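Local coordinates for phenolic acid decarboxylase (Sedimentibacter hydroxybenzoicus, PDB 7AE5), which catalyses the reversible, non-oxidative decarboxylation of 4-hydroxybenzoate and 3,4-dihydroxybenzoate, as an oxygen-sensitive UbiD-family enzyme that uses prenylated FMN and manganese, at residues R39-L44 against V64-G69. Residues are numbered along the deposited sequence; the frame is centred on the assembly and turned at random.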
loop_
_atom_site.group_PDB
_atom_site.type_symbol
_atom_site.label_atom_id
_atom_site.label_comp_id
_atom_site.label_asym_id
_atom_site.label_seq_id
_atom_site.Cartn_x
_atom_site.Cartn_y
_atom_site.Cartn_z
ATOM N N ARG C 39 2.137 31.975 29.224
ATOM C CA ARG C 39 1.203 31.095 28.530
ATOM C C ARG C 39 -0.020 31.865 28.048
ATOM O O ARG C 39 -0.483 31.666 26.918
ATOM C CB ARG C 39 0.788 29.947 29.451
ATOM C CG ARG C 39 -0.273 29.017 28.878
ATOM C CD ARG C 39 0.318 28.048 27.870
ATOM N NE ARG C 39 0.276 28.575 26.512
ATOM C CZ ARG C 39 0.755 27.940 25.451
ATOM N NH1 ARG C 39 1.331 26.754 25.559
ATOM N NH2 ARG C 39 0.653 28.510 24.254
ATOM N N ALA C 40 -0.554 32.753 28.891
ATOM C CA ALA C 40 -1.747 33.507 28.523
ATOM C C ALA C 40 -1.481 34.403 27.321
ATOM O O ALA C 40 -2.295 34.472 26.392
ATOM C CB ALA C 40 -2.233 34.334 29.713
ATOM N N ALA C 41 -0.344 35.105 27.325
ATOM C CA ALA C 41 0.001 35.954 26.191
ATOM C C ALA C 41 0.160 35.131 24.920
ATOM O O ALA C 41 -0.248 35.564 23.836
ATOM C CB ALA C 41 1.278 36.739 26.488
ATOM N N ALA C 42 0.747 33.937 25.035
ATOM C CA ALA C 42 0.838 33.048 23.882
ATOM C C ALA C 42 -0.546 32.636 23.399
ATOM O O ALA C 42 -0.772 32.486 22.192
ATOM C CB ALA C 42 1.676 31.817 24.234
ATOM N N ASN C 43 -1.491 32.469 24.326
ATOM C CA ASN C 43 -2.821 31.982 23.975
ATOM C C ASN C 43 -3.657 33.014 23.231
ATOM O O ASN C 43 -4.675 32.646 22.635
ATOM C CB ASN C 43 -3.564 31.536 25.233
ATOM C CG ASN C 43 -3.094 30.191 25.737
ATOM O OD1 ASN C 43 -2.202 29.574 25.155
ATOM N ND2 ASN C 43 -3.694 29.727 26.827
ATOM N N LEU C 44 -3.259 34.288 23.246
ATOM C CA LEU C 44 -4.030 35.317 22.554
ATOM C C LEU C 44 -4.077 35.107 21.046
ATOM O O LEU C 44 -4.825 35.816 20.364
ATOM C CB LEU C 44 -3.464 36.701 22.878
ATOM C CG LEU C 44 -3.427 37.048 24.368
ATOM C CD1 LEU C 44 -2.925 38.465 24.585
ATOM C CD2 LEU C 44 -4.800 36.862 24.998
ATOM N N VAL C 64 10.398 40.522 32.040
ATOM C CA VAL C 64 9.668 40.678 30.789
ATOM C C VAL C 64 9.671 39.340 30.058
ATOM O O VAL C 64 10.682 38.627 30.048
ATOM C CB VAL C 64 10.258 41.808 29.913
ATOM C CG1 VAL C 64 11.621 41.427 29.353
ATOM C CG2 VAL C 64 9.292 42.179 28.792
ATOM N N THR C 65 8.528 38.982 29.476
ATOM C CA THR C 65 8.369 37.689 28.827
ATOM C C THR C 65 7.546 37.854 27.556
ATOM O O THR C 65 6.885 38.874 27.347
ATOM C CB THR C 65 7.710 36.665 29.765
ATOM O OG1 THR C 65 7.856 35.348 29.221
ATOM C CG2 THR C 65 6.232 36.975 29.946
ATOM N N ASN C 66 7.600 36.822 26.707
ATOM C CA ASN C 66 6.918 36.814 25.409
ATOM C C ASN C 66 7.385 37.974 24.533
ATOM O O ASN C 66 6.602 38.573 23.791
ATOM C CB ASN C 66 5.396 36.831 25.574
ATOM C CG ASN C 66 4.676 36.175 24.409
ATOM O OD1 ASN C 66 5.060 35.096 23.958
ATOM N ND2 ASN C 66 3.630 36.827 23.914
ATOM N N VAL C 67 8.679 38.293 24.619
ATOM C CA VAL C 67 9.228 39.407 23.853
ATOM C C VAL C 67 9.177 39.109 22.358
ATOM O O VAL C 67 8.809 39.972 21.553
ATOM C CB VAL C 67 10.660 39.717 24.326
ATOM C CG1 VAL C 67 11.325 40.727 23.404
ATOM C CG2 VAL C 67 10.649 40.221 25.762
ATOM N N HIS C 68 9.536 37.888 21.966
ATOM C CA HIS C 68 9.509 37.464 20.572
ATOM C C HIS C 68 8.201 36.784 20.179
ATOM O O HIS C 68 8.094 36.287 19.055
ATOM C CB HIS C 68 10.668 36.501 20.285
ATOM C CG HIS C 68 12.009 37.160 20.191
ATOM N ND1 HIS C 68 12.731 37.538 21.302
ATOM C CD2 HIS C 68 12.771 37.483 19.120
ATOM C CE1 HIS C 68 13.874 38.079 20.919
ATOM N NE2 HIS C 68 13.923 38.056 19.599
ATOM N N GLY C 69 7.207 36.756 21.064
ATOM C CA GLY C 69 6.097 35.834 20.906
ATOM C C GLY C 69 4.929 36.238 20.027
ATOM O O GLY C 69 3.774 36.025 20.409
#
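With chi1 at -152°, Asn66 swings CG roughly opposite its own backbone N, and a chi2 of 45° turns the amide so that ND2 leads toward the methyl of Ala41. The setting is a beta-alpha-beta crossover in the N-terminal domain: helix 33-43 links the parallel neighbouring strands 21-24 and 50-53, and strand 62-65 pairs antiparallel with the latter. Asn66 is the first residue past that third strand, in a left-handed backbone conformation where the chain starts to turn. The meeting is small and buried, 105 Å² in all. Ala41 CB lies 3.5 Å from Asn66 ND2 and 4.0 Å from Asn66 CG, a van der Waals touch between methyl and amide. What holds the amide's nitrogen is a hydrogen bond from ND2 to the carbonyl of Pro49, just ahead of strand 50-53, so the carboxamide bridges the turn and the start of that strand while leaning on the helix. Ala41 also packs on Val51, and Leu471 of a second subunit touches this helix too. On the amide's other branch, Asn66 OD1 sits 4.7 Å from Ala42 CB and only 3.3 Å from Gly69 CA.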